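Side-chain contact in putative oxidoreductase molybdopterin-binding subunit (Sulfolobus tokodaii, PDB 4ZOH), which probably serves as the molybdenum-binding subunit of a xanthine dehydrogenase/aldehyde oxidase-type oxidoreductase, holding its metal on a pterin cytosine dinucleotide cofactor: residues E338-Y341 / F342-R345. Residues are numbered along the deposited sequence; the frame is centred on the assembly and turned at random.
Sequences EGIY and FIER
Arg345 lays its CG over one face of the Tyr341 ring, a CH-pi contact 3.9 Å from CG to the ring centroid and offset toward the CE1 rim. The two are an i to i+4 pair on a helix, their side chains heading the same way. Tyr341 has CG swung opposite its own backbone N (chi1 162°), beside its carbonyl carbon; the ring stands out from the helix, a face turned to Arg345 CG. The arginine chain, kinked at its second and third torsions, keeps alongside the ring, and one water ties the polar ends together, 2.7 Å from Tyr341 OH and accepting from Arg345 NE at 2.8 Å in the guanidinium plane. Phe342 meets the other rim of the phenol, CD1 lying 3.6 Å from Tyr341 CD2 with the ring planes inclined at 57°. Replacing Tyr341 by an alanine would probably leave the bridging water without its hydroxyl partner and open a gap between Phe342 and the methylenes of Arg345. Around the helix, Ile340 CG2 packs 3.9 Å from Glu344 CG, and i to i+4 backbone hydrogen bonds, such as Arg345 N to Tyr341 O (2.8 Å), link the same pairs. Helix 336-353 packs against both strand 149-161, whose Leu155 touches Phe342 and Arg345, and helix 673-688, where Glu687 salt-bridges to Arg345 NH2, which also hydrogen-bonds to Ile694 O. Beside strand 405-412, Glu344 salt-bridges to Arg362 and hydrogen-bonds to Tyr309.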
loop_
_atom_site.group_PDB
_atom_site.type_symbol
_atom_site.label_atom_id
_atom_site.label_comp_id
_atom_site.label_asym_id
_atom_site.label_seq_id
_atom_site.Cartn_x
_atom_site.Cartn_y
_atom_site.Cartn_z
ATOM N N GLU A 338 -2.642 -36.593 -19.377
ATOM C CA GLU A 338 -3.118 -37.123 -20.663
ATOM C C GLU A 338 -2.398 -38.434 -21.034
ATOM O O GLU A 338 -3.029 -39.417 -21.355
ATOM C CB GLU A 338 -2.960 -36.078 -21.753
ATOM C CG GLU A 338 -3.731 -34.786 -21.484
ATOM C CD GLU A 338 -2.895 -33.735 -20.739
ATOM O OE1 GLU A 338 -2.422 -34.001 -19.594
ATOM O OE2 GLU A 338 -2.723 -32.596 -21.286
ATOM N N GLY A 339 -1.090 -38.428 -20.952
ATOM C CA GLY A 339 -0.251 -39.596 -21.281
ATOM C C GLY A 339 -0.526 -40.836 -20.394
ATOM O O GLY A 339 -0.720 -41.912 -20.936
ATOM N N ILE A 340 -0.447 -40.697 -19.051
ATOM C CA ILE A 340 -0.899 -41.745 -18.103
ATOM C C ILE A 340 -2.378 -42.156 -18.355
ATOM O O ILE A 340 -2.679 -43.339 -18.402
ATOM C CB ILE A 340 -0.621 -41.353 -16.626
ATOM C CG1 ILE A 340 0.863 -41.125 -16.382
ATOM C CG2 ILE A 340 -1.268 -42.342 -15.601
ATOM C CD1 ILE A 340 1.732 -42.310 -16.835
ATOM N N TYR A 341 -3.284 -41.205 -18.590
ATOM C CA TYR A 341 -4.658 -41.531 -18.892
ATOM C C TYR A 341 -4.736 -42.458 -20.132
ATOM O O TYR A 341 -5.472 -43.475 -20.115
ATOM C CB TYR A 341 -5.453 -40.269 -19.150
ATOM C CG TYR A 341 -6.797 -40.416 -19.879
ATOM C CD1 TYR A 341 -7.949 -40.794 -19.211
ATOM C CD2 TYR A 341 -6.919 -40.109 -21.264
ATOM C CE1 TYR A 341 -9.190 -40.908 -19.886
ATOM C CE2 TYR A 341 -8.143 -40.216 -21.932
ATOM C CZ TYR A 341 -9.289 -40.612 -21.251
ATOM O OH TYR A 341 -10.568 -40.674 -21.938
ATOM N N PHE A 342 -4.008 -42.073 -21.211
ATOM C CA PHE A 342 -3.948 -42.895 -22.392
ATOM C C PHE A 342 -3.468 -44.324 -22.126
ATOM O O PHE A 342 -4.219 -45.243 -22.468
ATOM C CB PHE A 342 -3.193 -42.187 -23.549
ATOM C CG PHE A 342 -3.942 -40.952 -24.106
ATOM C CD1 PHE A 342 -5.273 -40.994 -24.354
ATOM C CD2 PHE A 342 -3.266 -39.771 -24.350
ATOM C CE1 PHE A 342 -5.948 -39.882 -24.875
ATOM C CE2 PHE A 342 -3.911 -38.669 -24.876
ATOM C CZ PHE A 342 -5.254 -38.701 -25.111
ATOM N N ILE A 343 -2.292 -44.529 -21.515
ATOM C CA ILE A 343 -1.820 -45.868 -21.285
ATOM C C ILE A 343 -2.750 -46.657 -20.310
ATOM O O ILE A 343 -3.008 -47.843 -20.535
ATOM C CB ILE A 343 -0.322 -45.959 -20.875
ATOM C CG1 ILE A 343 0.179 -47.423 -20.948
ATOM C CG2 ILE A 343 0.002 -45.319 -19.503
ATOM C CD1 ILE A 343 0.012 -48.073 -22.328
ATOM N N GLU A 344 -3.283 -46.002 -19.265
ATOM C CA GLU A 344 -4.132 -46.693 -18.266
ATOM C C GLU A 344 -5.505 -47.029 -18.806
ATOM O O GLU A 344 -6.079 -48.080 -18.466
ATOM C CB GLU A 344 -4.193 -45.930 -16.947
ATOM C CG GLU A 344 -2.873 -45.783 -16.275
ATOM C CD GLU A 344 -2.324 -47.155 -15.888
ATOM O OE1 GLU A 344 -3.008 -47.819 -15.060
ATOM O OE2 GLU A 344 -1.251 -47.561 -16.456
ATOM N N ARG A 345 -6.024 -46.237 -19.720
ATOM C CA ARG A 345 -7.218 -46.655 -20.403
ATOM C C ARG A 345 -6.972 -47.859 -21.356
ATOM O O ARG A 345 -7.733 -48.845 -21.358
ATOM C CB ARG A 345 -7.806 -45.497 -21.163
ATOM C CG ARG A 345 -8.377 -44.377 -20.255
ATOM C CD ARG A 345 -9.596 -44.864 -19.482
ATOM N NE ARG A 345 -10.663 -45.239 -20.394
ATOM C CZ ARG A 345 -11.170 -46.466 -20.523
ATOM N NH1 ARG A 345 -10.750 -47.463 -19.720
ATOM N NH2 ARG A 345 -12.149 -46.670 -21.425
HETATM O O HOH W 1 -11.207 -43.314 -22.356
#